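Local coordinates for protein aromatic-amino-acid aminotransferase (PDB 4F4E) that probably transfers amino groups from aromatic amino acids such as tyrosine to 2-oxoglutarate, using a covalently bound pyridoxal phosphate, and works as a homodimer, at residues 52-57 with 400-405; 146-151 with 165-170; 196-201 with 227-232. All blocks are in the same frame, centred on the assembly; numbering follows the deposited sequence. Where two conformers were deposited one is given.

Contact 1: 52-57 with 400-405; sequences VNLGVG and VAALNT
Leu-54 and Leu-403 meet through one methyl each and cross at about a right angle. CD2 of Leu-54 lies 3.8 Å from CD2 of Leu-403. Both side chains have CG anti to the carbonyl carbon (chi1 -60° in Leu-54, -65° in Leu-403). In both, the next torsion puts CD1 at the extended end and turns CD2 aside, and the two CD2 branches meet, although neither CB points at the other segment. Beside this pair sits Ala-402, whose CB does point at segment 52-57. It meets three residues there. CG2 of Val-56 is 3.8 Å from CB of Ala-402, and the backbone O of Asn-53 is also 3.8 Å from CB of Ala-402. CD2 of Leu-54 comes to 4.1 Å from CB of Ala-402. The alanine methyl thus fits between the leucine and valine branches, against a peptide oxygen. No hydrogen bond crosses between the segments. They are held by van der Waals packing, mostly between methyl groups.

In the fold of this aminotransferase family, the contact joins the short strand 52-53 and the turn after it to the 3-10 turn that follows strand 397-399. The two parts lie far apart in sequence. The turn after the strand is an Asx turn: OD1 of Asn-53 accepts from the backbone N of Gly-55 at 2.9 Å, with the donor tilted 27° from the carbonyl plane. The CB of Asn-53 points away from segment 400-405, and its side chain packs on helix 35-45. On the other segment, N of Leu-403 bonds back to O of Val-400 at 3.2 Å. Leu-54 also packs on Ile-390, and Leu-403 reaches Met-344 of helix 324-354.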
ATOM      1  N   VAL A  52       0.125 -32.961   2.684  1.00 15.27           N
ATOM      2  CA  VAL A  52       0.971 -32.075   1.882  1.00 15.29           C
ATOM      3  C   VAL A  52       0.080 -31.103   1.164  1.00 14.97           C
ATOM      4  O   VAL A  52      -0.883 -31.518   0.472  1.00 13.82           O
ATOM      5  CB  VAL A  52       1.819 -32.862   0.829  1.00 15.82           C
ATOM      6  CG1 VAL A  52       2.653 -31.918  -0.015  1.00 16.38           C
ATOM      7  CG2 VAL A  52       2.716 -33.885   1.514  1.00 15.74           C
ATOM      8  N   ASN A  53       0.359 -29.810   1.371  1.00 13.83           N
ATOM      9  CA  ASN A  53      -0.364 -28.766   0.669  1.00 13.82           C
ATOM     10  C   ASN A  53       0.394 -28.308  -0.607  1.00 12.95           C
ATOM     11  O   ASN A  53       1.331 -27.532  -0.558  1.00 12.67           O
ATOM     12  CB  ASN A  53      -0.681 -27.568   1.582  1.00 14.36           C
ATOM     13  CG  ASN A  53      -1.688 -26.603   0.957  1.00 14.81           C
ATOM     14  OD1 ASN A  53      -2.039 -26.692  -0.195  1.00 15.16           O
ATOM     15  ND2 ASN A  53      -2.198 -25.697   1.772  1.00 15.65           N
ATOM     16  N   LEU A  54      -0.065 -28.786  -1.760  1.00 12.62           N
ATOM     17  CA  LEU A  54       0.498 -28.326  -3.039  1.00 12.16           C
ATOM     18  C   LEU A  54      -0.330 -27.203  -3.677  1.00 11.72           C
ATOM     19  O   LEU A  54      -0.057 -26.794  -4.792  1.00 10.85           O
ATOM     20  CB  LEU A  54       0.621 -29.515  -3.996  1.00 12.33           C
ATOM     21  CG  LEU A  54       1.499 -30.684  -3.553  1.00 12.15           C
ATOM     22  CD1 LEU A  54       1.455 -31.790  -4.642  1.00 12.60           C
ATOM     23  CD2 LEU A  54       2.926 -30.190  -3.297  1.00 12.66           C
ATOM     24  N   GLY A  55      -1.331 -26.713  -2.964  1.00 11.54           N
ATOM     25  CA  GLY A  55      -2.120 -25.583  -3.393  1.00 11.64           C
ATOM     26  C   GLY A  55      -1.558 -24.217  -3.019  1.00 11.81           C
ATOM     27  O   GLY A  55      -2.140 -23.205  -3.378  1.00 12.78           O
ATOM     28  N   VAL A  56      -0.437 -24.175  -2.319  1.00 12.45           N
ATOM     29  CA  VAL A  56       0.172 -22.884  -1.897  1.00 12.56           C
ATOM     30  C   VAL A  56       0.785 -22.155  -3.094  1.00 12.12           C
ATOM     31  O   VAL A  56       0.853 -22.692  -4.187  1.00 12.24           O
ATOM     32  CB  VAL A  56       1.250 -23.111  -0.814  1.00 12.60           C
ATOM     33  CG1 VAL A  56       0.616 -23.750   0.442  1.00 12.92           C
ATOM     34  CG2 VAL A  56       2.359 -24.046  -1.337  1.00 12.07           C
ATOM     35  N   GLY A  57       1.263 -20.932  -2.877  1.00 12.34           N
ATOM     36  CA  GLY A  57       1.812 -20.100  -3.959  1.00 12.33           C
ATOM     37  C   GLY A  57       3.095 -19.409  -3.536  1.00 12.26           C
ATOM     38  O   GLY A  57       3.410 -18.307  -3.985  1.00 11.83           O
ATOM     39  N   VAL A 400       5.210 -26.881  -7.376  1.00 11.06           N
ATOM     40  CA  VAL A 400       6.399 -27.672  -7.391  0.70 11.60           C
ATOM     41  C   VAL A 400       7.429 -27.129  -6.409  1.00 12.02           C
ATOM     42  O   VAL A 400       8.243 -27.869  -5.906  1.00 12.32           O
ATOM     43  CB  VAL A 400       6.932 -27.777  -8.838  0.70 11.82           C
ATOM     44  CG1 VAL A 400       8.286 -28.426  -8.866  0.70 12.50           C
ATOM     45  CG2 VAL A 400       5.960 -28.605  -9.658  0.70 12.56           C
ATOM     46  N   ALA A 401       7.333 -25.829  -6.100  1.00 12.51           N
ATOM     47  CA  ALA A 401       8.124 -25.174  -5.043  1.00 13.22           C
ATOM     48  C   ALA A 401       7.779 -25.609  -3.622  1.00 14.30           C
ATOM     49  O   ALA A 401       8.484 -25.210  -2.664  1.00 16.93           O
ATOM     50  CB  ALA A 401       8.037 -23.635  -5.179  1.00 12.64           C
ATOM     51  N   ALA A 402       6.692 -26.372  -3.456  1.00 13.19           N
ATOM     52  CA  ALA A 402       6.329 -26.991  -2.181  1.00 12.92           C
ATOM     53  C   ALA A 402       6.744 -28.480  -2.054  1.00 12.34           C
ATOM     54  O   ALA A 402       6.553 -29.122  -1.027  1.00 13.01           O
ATOM     55  CB  ALA A 402       4.824 -26.813  -1.929  1.00 12.48           C
ATOM     56  N   LEU A 403       7.437 -28.960  -3.058  1.00 11.91           N
ATOM     57  CA  LEU A 403       8.018 -30.311  -3.046  1.00 12.55           C
ATOM     58  C   LEU A 403       9.450 -30.177  -2.525  1.00 12.64           C
ATOM     59  O   LEU A 403      10.128 -29.195  -2.808  1.00 12.15           O
ATOM     60  CB  LEU A 403       8.062 -30.887  -4.465  1.00 12.28           C
ATOM     61  CG  LEU A 403       6.724 -31.159  -5.152  1.00 11.50           C
ATOM     62  CD1 LEU A 403       6.959 -31.605  -6.603  1.00 11.16           C
ATOM     63  CD2 LEU A 403       5.972 -32.211  -4.373  1.00 11.57           C
ATOM     64  N   ASN A 404       9.889 -31.184  -1.806  1.00 13.64           N
ATOM     65  CA  ASN A 404      11.244 -31.246  -1.335  1.00 14.46           C
ATOM     66  C   ASN A 404      11.608 -32.702  -1.166  1.00 15.57           C
ATOM     67  O   ASN A 404      10.766 -33.581  -1.292  1.00 15.28           O
ATOM     68  CB  ASN A 404      11.345 -30.491  -0.005  1.00 14.59           C
ATOM     69  CG  ASN A 404      10.250 -30.877   0.956  1.00 14.96           C
ATOM     70  OD1 ASN A 404      10.234 -32.009   1.518  1.00 16.60           O
ATOM     71  ND2 ASN A 404       9.339 -29.950   1.187  1.00 14.53           N
ATOM     72  N   THR A 405      12.877 -32.988  -0.857  1.00 17.33           N
ATOM     73  CA  THR A 405      13.293 -34.397  -0.719  1.00 17.45           C
ATOM     74  C   THR A 405      12.502 -35.175   0.369  1.00 17.20           C
ATOM     75  O   THR A 405      12.415 -36.393   0.326  1.00 18.02           O
ATOM     76  CB  THR A 405      14.808 -34.538  -0.383  1.00 18.67           C
ATOM     77  OG1 THR A 405      15.036 -33.987   0.905  1.00 18.93           O
ATOM     78  CG2 THR A 405      15.661 -33.845  -1.431  1.00 19.42           C
TER

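Contact 2: 146-151 with 165-170; sequences VAISDP and FEVVAY. With EDO (1,2-ethanediol), chain C.
Val-146 to Ser-149 pair in parallel with Val-167 to Tyr-170, and five backbone hydrogen bonds link the segments, from Val-146 N to Glu-166 O at one end to Asp-150 N to Tyr-170 O at the other. The strands belong to a right-handed beta-alpha-beta crossover through helix 154-162.

On the face toward that helix, CG2 of Val-146 lies 3.6 Å from CG of the Phe-165 ring. The side chains of Ile-148 and Val-167 cross at about a right angle, with CG1 of Ile-148 3.8 Å from CG1 of Val-167.

The other face carries Ala-147, Ser-149, Val-168 and Tyr-170. CG2 of Val-168 packs 3.9 Å from CB of Ala-147. CG of Tyr-170 stands between its backbone N and carbonyl carbon (chi1 52°), which folds the ring back over the neighbouring strand. CA of Ser-149 makes a CH-pi contact 3.7 Å from the centroid of the Tyr-170 ring. O of Ile-148 lies over the same face. CD2 of Tyr-170 touches CB of Ala-147 at 4.0 Å.

Tyr-170 OH also accepts from O1 of an ethanediol, probably from the crystallisation liquor. Its bond to Val-199 O and the ring's packing over Ile-148 O and Ser-149 CA probably hold the phenol in place.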
ATOM      1  N   VAL A 146      -8.743  -5.071 -21.544  1.00 12.47           N
ATOM      2  CA  VAL A 146      -7.562  -5.741 -21.054  1.00 11.48           C
ATOM      3  C   VAL A 146      -7.635  -7.201 -21.404  1.00 11.53           C
ATOM      4  O   VAL A 146      -8.668  -7.852 -21.154  1.00 11.91           O
ATOM      5  CB  VAL A 146      -7.470  -5.602 -19.536  1.00 10.83           C
ATOM      6  CG1 VAL A 146      -6.304  -6.432 -18.998  1.00 10.36           C
ATOM      7  CG2 VAL A 146      -7.335  -4.153 -19.182  1.00 10.49           C
ATOM      8  N   ALA A 147      -6.550  -7.739 -21.956  1.00 10.81           N
ATOM      9  CA  ALA A 147      -6.466  -9.137 -22.356  1.00 10.65           C
ATOM     10  C   ALA A 147      -5.449  -9.834 -21.488  1.00 10.12           C
ATOM     11  O   ALA A 147      -4.327  -9.374 -21.384  1.00  9.50           O
ATOM     12  CB  ALA A 147      -6.062  -9.258 -23.818  1.00 10.65           C
ATOM     13  N   ILE A 148      -5.876 -10.954 -20.903  1.00 10.42           N
ATOM     14  CA  ILE A 148      -5.058 -11.790 -20.043  1.00 10.24           C
ATOM     15  C   ILE A 148      -4.912 -13.193 -20.607  1.00 10.82           C
ATOM     16  O   ILE A 148      -5.713 -13.618 -21.445  1.00 11.78           O
ATOM     17  CB  ILE A 148      -5.614 -11.829 -18.592  1.00  9.84           C
ATOM     18  CG1 ILE A 148      -7.011 -12.457 -18.518  1.00  9.95           C
ATOM     19  CG2 ILE A 148      -5.615 -10.432 -18.045  1.00  9.53           C
ATOM     20  CD1 ILE A 148      -7.452 -12.806 -17.094  1.00  9.59           C
ATOM     21  N   SER A 149      -3.930 -13.955 -20.112  1.00 10.84           N
ATOM     22  CA  SER A 149      -3.782 -15.326 -20.605  1.00 10.71           C
ATOM     23  C   SER A 149      -4.914 -16.214 -20.130  1.00 11.20           C
ATOM     24  O   SER A 149      -5.428 -16.042 -19.013  1.00 11.47           O
ATOM     25  CB  SER A 149      -2.426 -15.919 -20.229  1.00 10.39           C
ATOM     26  OG  SER A 149      -2.203 -16.001 -18.818  1.00  9.76           O
ATOM     27  N   ASP A 150      -5.270 -17.201 -20.953  1.00 11.42           N
ATOM     28  CA  ASP A 150      -6.141 -18.303 -20.545  1.00 12.07           C
ATOM     29  C   ASP A 150      -5.319 -19.510 -20.079  1.00 11.46           C
ATOM     30  O   ASP A 150      -4.709 -20.202 -20.919  1.00 11.90           O
ATOM     31  CB  ASP A 150      -6.973 -18.751 -21.761  1.00 13.01           C
ATOM     32  CG  ASP A 150      -7.907 -19.913 -21.443  1.00 14.25           C
ATOM     33  OD1 ASP A 150      -8.367 -19.981 -20.294  1.00 15.37           O
ATOM     34  OD2 ASP A 150      -8.172 -20.720 -22.365  1.00 15.08           O
ATOM     35  N   PRO A 151      -5.272 -19.798 -18.770  1.00 11.24           N
ATOM     36  CA  PRO A 151      -5.708 -19.099 -17.589  1.00 10.82           C
ATOM     37  C   PRO A 151      -4.614 -18.139 -17.138  1.00 10.69           C
ATOM     38  O   PRO A 151      -3.524 -18.119 -17.707  1.00 10.72           O
ATOM     39  CB  PRO A 151      -5.834 -20.221 -16.567  1.00 10.87           C
ATOM     40  CG  PRO A 151      -4.737 -21.129 -16.893  1.00 10.78           C
ATOM     41  CD  PRO A 151      -4.652 -21.091 -18.410  1.00 11.15           C
ATOM     42  N   PHE A 165     -12.000  -1.891 -16.147  1.00 13.55           N
ATOM     43  CA  PHE A 165     -11.803  -2.446 -17.500  1.00 13.79           C
ATOM     44  C   PHE A 165     -12.605  -3.713 -17.750  1.00 14.24           C
ATOM     45  O   PHE A 165     -12.774  -4.542 -16.879  1.00 13.43           O
ATOM     46  CB  PHE A 165     -10.316  -2.819 -17.697  1.00 13.41           C
ATOM     47  CG  PHE A 165      -9.367  -1.652 -17.638  1.00 13.41           C
ATOM     48  CD1 PHE A 165      -9.174  -0.864 -18.757  1.00 13.67           C
ATOM     49  CD2 PHE A 165      -8.632  -1.379 -16.495  1.00 12.93           C
ATOM     50  CE1 PHE A 165      -8.296   0.217 -18.749  1.00 13.61           C
ATOM     51  CE2 PHE A 165      -7.751  -0.301 -16.464  1.00 12.82           C
ATOM     52  CZ  PHE A 165      -7.584   0.495 -17.600  1.00 13.43           C
ATOM     53  N   GLU A 166     -13.079  -3.897 -18.980  1.00 15.23           N
ATOM     54  CA  GLU A 166     -13.581  -5.192 -19.409  1.00 15.83           C
ATOM     55  C   GLU A 166     -12.359  -6.069 -19.684  1.00 14.83           C
ATOM     56  O   GLU A 166     -11.431  -5.633 -20.369  1.00 13.39           O
ATOM     57  CB  GLU A 166     -14.413  -5.023 -20.693  1.00 19.08           C
ATOM     58  CG  GLU A 166     -14.858  -6.340 -21.315  1.00 22.22           C
ATOM     59  CD  GLU A 166     -15.543  -6.174 -22.668  1.00 25.12           C
ATOM     60  OE1 GLU A 166     -15.978  -5.043 -22.973  1.00 26.90           O
ATOM     61  OE2 GLU A 166     -15.609  -7.198 -23.410  1.00 28.40           O
ATOM     62  N   VAL A 167     -12.369  -7.306 -19.180  1.00 13.51           N
ATOM     63  CA  VAL A 167     -11.232  -8.224 -19.327  1.00 12.85           C
ATOM     64  C   VAL A 167     -11.642  -9.375 -20.250  1.00 13.20           C
ATOM     65  O   VAL A 167     -12.702  -9.958 -20.100  1.00 13.57           O
ATOM     66  CB  VAL A 167     -10.762  -8.750 -17.955  1.00 12.42           C
ATOM     67  CG1 VAL A 167      -9.575  -9.724 -18.125  1.00 11.71           C
ATOM     68  CG2 VAL A 167     -10.405  -7.572 -17.023  1.00 11.62           C
ATOM     69  N   VAL A 168     -10.774  -9.693 -21.204  1.00 12.92           N
ATOM     70  CA  VAL A 168     -10.971 -10.807 -22.084  1.00 13.32           C
ATOM     71  C   VAL A 168      -9.717 -11.668 -21.958  1.00 12.94           C
ATOM     72  O   VAL A 168      -8.713 -11.209 -21.387  1.00 12.48           O
ATOM     73  CB  VAL A 168     -11.131 -10.375 -23.548  1.00 13.50           C
ATOM     74  CG1 VAL A 168     -12.375  -9.493 -23.780  1.00 13.92           C
ATOM     75  CG2 VAL A 168      -9.882  -9.686 -24.081  1.00 13.68           C
ATOM     76  N   ALA A 169      -9.760 -12.881 -22.497  1.00 12.88           N
ATOM     77  CA  ALA A 169      -8.642 -13.813 -22.390  1.00 12.73           C
ATOM     78  C   ALA A 169      -8.169 -14.235 -23.762  1.00 13.15           C
ATOM     79  O   ALA A 169      -8.990 -14.510 -24.675  1.00 13.67           O
ATOM     80  CB  ALA A 169      -9.029 -15.039 -21.565  1.00 13.32           C
ATOM     81  N   TYR A 170      -6.853 -14.260 -23.953  1.00 12.63           N
ATOM     82  CA  TYR A 170      -6.292 -14.832 -25.139  1.00 12.75           C
ATOM     83  C   TYR A 170      -5.974 -16.313 -24.898  1.00 13.09           C
ATOM     84  O   TYR A 170      -5.532 -16.671 -23.797  1.00 12.80           O
ATOM     85  CB  TYR A 170      -5.042 -14.089 -25.650  1.00 12.55           C
ATOM     86  CG  TYR A 170      -3.931 -13.842 -24.639  1.00 11.69           C
ATOM     87  CD1 TYR A 170      -2.978 -14.792 -24.383  1.00 11.60           C
ATOM     88  CD2 TYR A 170      -3.819 -12.623 -23.971  1.00 11.56           C
ATOM     89  CE1 TYR A 170      -1.947 -14.558 -23.468  1.00 11.16           C
ATOM     90  CE2 TYR A 170      -2.775 -12.370 -23.080  1.00 10.97           C
ATOM     91  CZ  TYR A 170      -1.862 -13.350 -22.808  1.00 10.87           C
ATOM     92  OH  TYR A 170      -0.829 -13.138 -21.879  1.00 10.40           O
TER
HETATM   93  C1  EDO C 500       1.708 -15.173 -21.555  1.00 19.95           C
HETATM   94  O1  EDO C 500       1.438 -14.105 -20.680  1.00 16.89           O
HETATM   95  C2  EDO C 500       3.192 -15.296 -21.934  1.00 20.49           C
HETATM   96  O2  EDO C 500       3.968 -15.665 -20.829  1.00 19.47           O

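Contact 3: 196-201 with 227-232; sequences TIVVLH and RRLVPF. With EDO (1,2-ethanediol), chain C.
Phe-232 lies side by side with Ile-197, both pointing the same way from their strands. CB of Phe-232 is 4.0 Å from CG2 of Ile-197 and 3.8 Å from O of Val-198. CB of Phe-232 is also 4.5 Å from CG2 of Val-199, so it lies alongside both side chains. CG is anti to the backbone N (chi1 -155°), and the ring leads away from segment 196-201. CD2 of Phe-232 still comes to 4.2 Å from CG2 of Ile-197, which sits at the ring edge near its plane. Beyond, the ring meets that of Phe-262, with planes at about 45°.

The opposite face carries Val-198. The side chains of Val-198 and Leu-229 cross obliquely, and CG2 of Val-198 is 3.9 Å from CD1 of Leu-229.

Four backbone hydrogen bonds join the parallel strands. The one from Val-230 N to Thr-196 O is nearly straight, 179° at the hydrogen. The backbone of Ile-197 and Val-199 turns the other way and bonds Lys-145 and Ala-147. The touching residues are all buried. At the strand end, His-201 N donates to O1 of an ethanediol at 2.8 Å, and His-201 O accepts from its O2.

The two strands close a beta-alpha-beta unit through helix 214-227, which ends in a Schellman motif at Arg-228. Leu-229 and Pro-231 pack on Val-224 of that helix. Phe-232 packs on Leu-130 and Leu-137 of helix 125-140, strand 146-150 adjoins strand 197-201, and Val-230 packs on Leu-24 of the second subunit.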
ATOM      1  N   THR A 196      -5.630  -1.823 -26.767  1.00 13.06           N
ATOM      2  CA  THR A 196      -5.915  -2.978 -25.910  1.00 12.75           C
ATOM      3  C   THR A 196      -4.660  -3.269 -25.093  1.00 12.12           C
ATOM      4  O   THR A 196      -3.556  -3.270 -25.618  1.00 11.67           O
ATOM      5  CB  THR A 196      -6.283  -4.240 -26.739  1.00 12.78           C
ATOM      6  OG1 THR A 196      -7.391  -3.928 -27.607  1.00 13.30           O
ATOM      7  CG2 THR A 196      -6.576  -5.468 -25.840  1.00 12.30           C
ATOM      8  N   ILE A 197      -4.872  -3.477 -23.798  1.00 11.77           N
ATOM      9  CA  ILE A 197      -3.809  -3.672 -22.850  1.00 11.34           C
ATOM     10  C   ILE A 197      -3.625  -5.178 -22.729  1.00 11.15           C
ATOM     11  O   ILE A 197      -4.531  -5.890 -22.305  1.00 11.84           O
ATOM     12  CB  ILE A 197      -4.179  -3.082 -21.490  1.00 10.93           C
ATOM     13  CG1 ILE A 197      -4.433  -1.567 -21.571  1.00 11.29           C
ATOM     14  CG2 ILE A 197      -3.159  -3.489 -20.432  1.00 10.48           C
ATOM     15  CD1 ILE A 197      -5.456  -1.084 -20.556  1.00 11.15           C
ATOM     16  N   VAL A 198      -2.432  -5.669 -23.068  1.00 10.95           N
ATOM     17  CA  VAL A 198      -2.176  -7.093 -23.084  1.00 10.37           C
ATOM     18  C   VAL A 198      -1.244  -7.473 -21.917  1.00  9.79           C
ATOM     19  O   VAL A 198      -0.108  -7.065 -21.902  1.00  9.52           O
ATOM     20  CB  VAL A 198      -1.548  -7.536 -24.427  1.00 10.56           C
ATOM     21  CG1 VAL A 198      -1.443  -9.067 -24.442  1.00 10.61           C
ATOM     22  CG2 VAL A 198      -2.392  -7.063 -25.649  1.00 11.21           C
ATOM     23  N   VAL A 199      -1.756  -8.227 -20.954  1.00  9.32           N
ATOM     24  CA  VAL A 199      -1.011  -8.592 -19.742  1.00  9.03           C
ATOM     25  C   VAL A 199      -0.246  -9.873 -20.051  1.00  9.05           C
ATOM     26  O   VAL A 199      -0.842 -10.896 -20.341  1.00  9.23           O
ATOM     27  CB  VAL A 199      -1.936  -8.785 -18.541  1.00  8.65           C
ATOM     28  CG1 VAL A 199      -1.159  -9.203 -17.297  1.00  8.50           C
ATOM     29  CG2 VAL A 199      -2.784  -7.541 -18.318  1.00  8.96           C
ATOM     30  N   LEU A 200       1.072  -9.773 -20.038  1.00  8.93           N
ATOM     31  CA  LEU A 200       1.987 -10.800 -20.487  1.00  9.24           C
ATOM     32  C   LEU A 200       2.926 -11.182 -19.344  1.00  9.09           C
ATOM     33  O   LEU A 200       3.644 -10.317 -18.797  1.00  8.96           O
ATOM     34  CB  LEU A 200       2.818 -10.248 -21.659  1.00  9.58           C
ATOM     35  CG  LEU A 200       2.022  -9.946 -22.937  1.00  9.92           C
ATOM     36  CD1 LEU A 200       2.747  -8.944 -23.877  1.00 10.14           C
ATOM     37  CD2 LEU A 200       1.737 -11.267 -23.663  1.00  9.85           C
ATOM     38  N   HIS A 201       2.908 -12.468 -18.973  1.00  9.33           N
ATOM     39  CA  HIS A 201       3.887 -12.980 -18.024  1.00  9.29           C
ATOM     40  C   HIS A 201       5.254 -13.029 -18.650  1.00  9.77           C
ATOM     41  O   HIS A 201       5.459 -13.641 -19.718  1.00 10.25           O
ATOM     42  CB  HIS A 201       3.498 -14.379 -17.560  1.00  9.56           C
ATOM     43  CG  HIS A 201       2.137 -14.473 -16.898  1.00  9.18           C
ATOM     44  ND1 HIS A 201       1.990 -14.920 -15.630  1.00  8.94           N
ATOM     45  CD2 HIS A 201       0.850 -14.233 -17.391  1.00  9.44           C
ATOM     46  CE1 HIS A 201       0.664 -14.950 -15.315  1.00  9.06           C
ATOM     47  NE2 HIS A 201      -0.040 -14.548 -16.407  1.00  9.10           N
ATOM     48  N   ARG A 227      -0.070  -3.561 -34.242  1.00 16.22           N
ATOM     49  CA  ARG A 227      -1.451  -3.270 -33.893  1.00 16.24           C
ATOM     50  C   ARG A 227      -1.629  -2.197 -32.828  1.00 16.53           C
ATOM     51  O   ARG A 227      -2.742  -1.846 -32.465  1.00 16.11           O
ATOM     52  CB  ARG A 227      -2.157  -4.560 -33.561  1.00 16.20           C
ATOM     53  CG  ARG A 227      -2.317  -5.405 -34.828  1.00 16.48           C
ATOM     54  CD  ARG A 227      -3.114  -6.644 -34.564  1.00 15.93           C
ATOM     55  NE  ARG A 227      -4.514  -6.315 -34.359  1.00 15.91           N
ATOM     56  CZ  ARG A 227      -5.361  -5.956 -35.324  1.00 15.90           C
ATOM     57  NH1 ARG A 227      -4.983  -5.857 -36.592  1.00 16.61           N
ATOM     58  NH2 ARG A 227      -6.620  -5.717 -35.016  1.00 15.92           N
ATOM     59  N   ARG A 228      -0.517  -1.601 -32.390  1.00 16.65           N
ATOM     60  CA  ARG A 228      -0.544  -0.537 -31.378  1.00 17.03           C
ATOM     61  C   ARG A 228      -1.280  -0.975 -30.111  1.00 14.87           C
ATOM     62  O   ARG A 228      -2.062  -0.233 -29.539  1.00 14.63           O
ATOM     63  CB  ARG A 228      -1.094   0.750 -31.967  1.00 19.36           C
ATOM     64  CG  ARG A 228      -0.399   1.092 -33.290  1.00 22.69           C
ATOM     65  CD  ARG A 228      -0.728   2.492 -33.758  1.00 26.86           C
ATOM     66  NE  ARG A 228      -2.102   2.579 -34.274  1.00 30.37           N
ATOM     67  CZ  ARG A 228      -3.126   3.208 -33.680  1.00 32.23           C
ATOM     68  NH1 ARG A 228      -2.991   3.842 -32.502  1.00 33.88           N
ATOM     69  NH2 ARG A 228      -4.320   3.189 -34.279  1.00 34.31           N
ATOM     70  N   LEU A 229      -0.962  -2.189 -29.680  1.00 13.52           N
ATOM     71  CA  LEU A 229      -1.421  -2.697 -28.405  1.00 12.80           C
ATOM     72  C   LEU A 229      -0.503  -2.154 -27.309  1.00 12.37           C
ATOM     73  O   LEU A 229       0.618  -1.725 -27.575  1.00 12.83           O
ATOM     74  CB  LEU A 229      -1.417  -4.215 -28.426  1.00 12.49           C
ATOM     75  CG  LEU A 229      -2.111  -4.813 -29.664  1.00 13.04           C
ATOM     76  CD1 LEU A 229      -2.217  -6.307 -29.422  1.00 13.29           C
ATOM     77  CD2 LEU A 229      -3.491  -4.214 -29.939  1.00 13.22           C
ATOM     78  N   VAL A 230      -0.971  -2.193 -26.070  1.00 11.63           N
ATOM     79  CA  VAL A 230      -0.187  -1.684 -24.942  1.00 10.66           C
ATOM     80  C   VAL A 230       0.248  -2.895 -24.154  1.00 10.24           C
ATOM     81  O   VAL A 230      -0.560  -3.546 -23.483  1.00  9.95           O
ATOM     82  CB  VAL A 230      -1.026  -0.741 -24.059  1.00 10.44           C
ATOM     83  CG1 VAL A 230      -0.194  -0.300 -22.831  1.00 10.04           C
ATOM     84  CG2 VAL A 230      -1.551   0.439 -24.890  1.00 10.53           C
ATOM     85  N   PRO A 231       1.543  -3.237 -24.230  1.00 10.26           N
ATOM     86  CA  PRO A 231       2.016  -4.405 -23.490  1.00 10.11           C
ATOM     87  C   PRO A 231       2.216  -4.070 -22.009  1.00  9.86           C
ATOM     88  O   PRO A 231       2.849  -3.073 -21.675  1.00  9.56           O
ATOM     89  CB  PRO A 231       3.344  -4.736 -24.151  1.00 10.32           C
ATOM     90  CG  PRO A 231       3.841  -3.419 -24.640  1.00 10.53           C
ATOM     91  CD  PRO A 231       2.622  -2.579 -24.975  1.00 10.52           C
ATOM     92  N   PHE A 232       1.699  -4.952 -21.169  1.00  9.85           N
ATOM     93  CA  PHE A 232       1.815  -4.815 -19.742  1.00  9.47           C
ATOM     94  C   PHE A 232       2.511  -6.069 -19.263  1.00  9.53           C
ATOM     95  O   PHE A 232       1.888  -7.124 -19.019  1.00  9.65           O
ATOM     96  CB  PHE A 232       0.440  -4.558 -19.051  1.00  9.39           C
ATOM     97  CG  PHE A 232       0.554  -3.833 -17.714  1.00  9.28           C
ATOM     98  CD1 PHE A 232       1.633  -4.064 -16.840  1.00  9.00           C
ATOM     99  CD2 PHE A 232      -0.426  -2.964 -17.315  1.00  9.27           C
ATOM    100  CE1 PHE A 232       1.731  -3.373 -15.615  1.00  8.74           C
ATOM    101  CE2 PHE A 232      -0.330  -2.273 -16.086  1.00  9.09           C
ATOM    102  CZ  PHE A 232       0.753  -2.468 -15.251  1.00  8.75           C
TER
HETATM  103  C1  EDO C 500       1.708 -15.173 -21.555  1.00 19.95           C
HETATM  104  O1  EDO C 500       1.438 -14.105 -20.680  1.00 16.89           O
HETATM  105  C2  EDO C 500       3.192 -15.296 -21.934  1.00 20.49           C
HETATM  106  O2  EDO C 500       3.968 -15.665 -20.829  1.00 19.47           O

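Contacts 2 and 3 are parts of one sheet, with centres about 10 Å apart. Strands 146-150 and 197-201 lie next to each other in it. Ala-147 N to Ile-197 O, 2.8 Å, is a probable hydrogen bond between them, and CE1 of Phe-165 packs on CD1 of Ile-197 at 3.6 Å. One ethanediol bonds Tyr-170 OH of contact 2 and the backbone of His-201 of contact 3. Contact 1 stands apart: its centre is about 28 Å from that of contact 2 and 32 Å from that of contact 3, and it touches neither. Its segments enclose both others along the chain. Lys-269, which carries the pyridoxal phosphate, belongs to none of the three contacts.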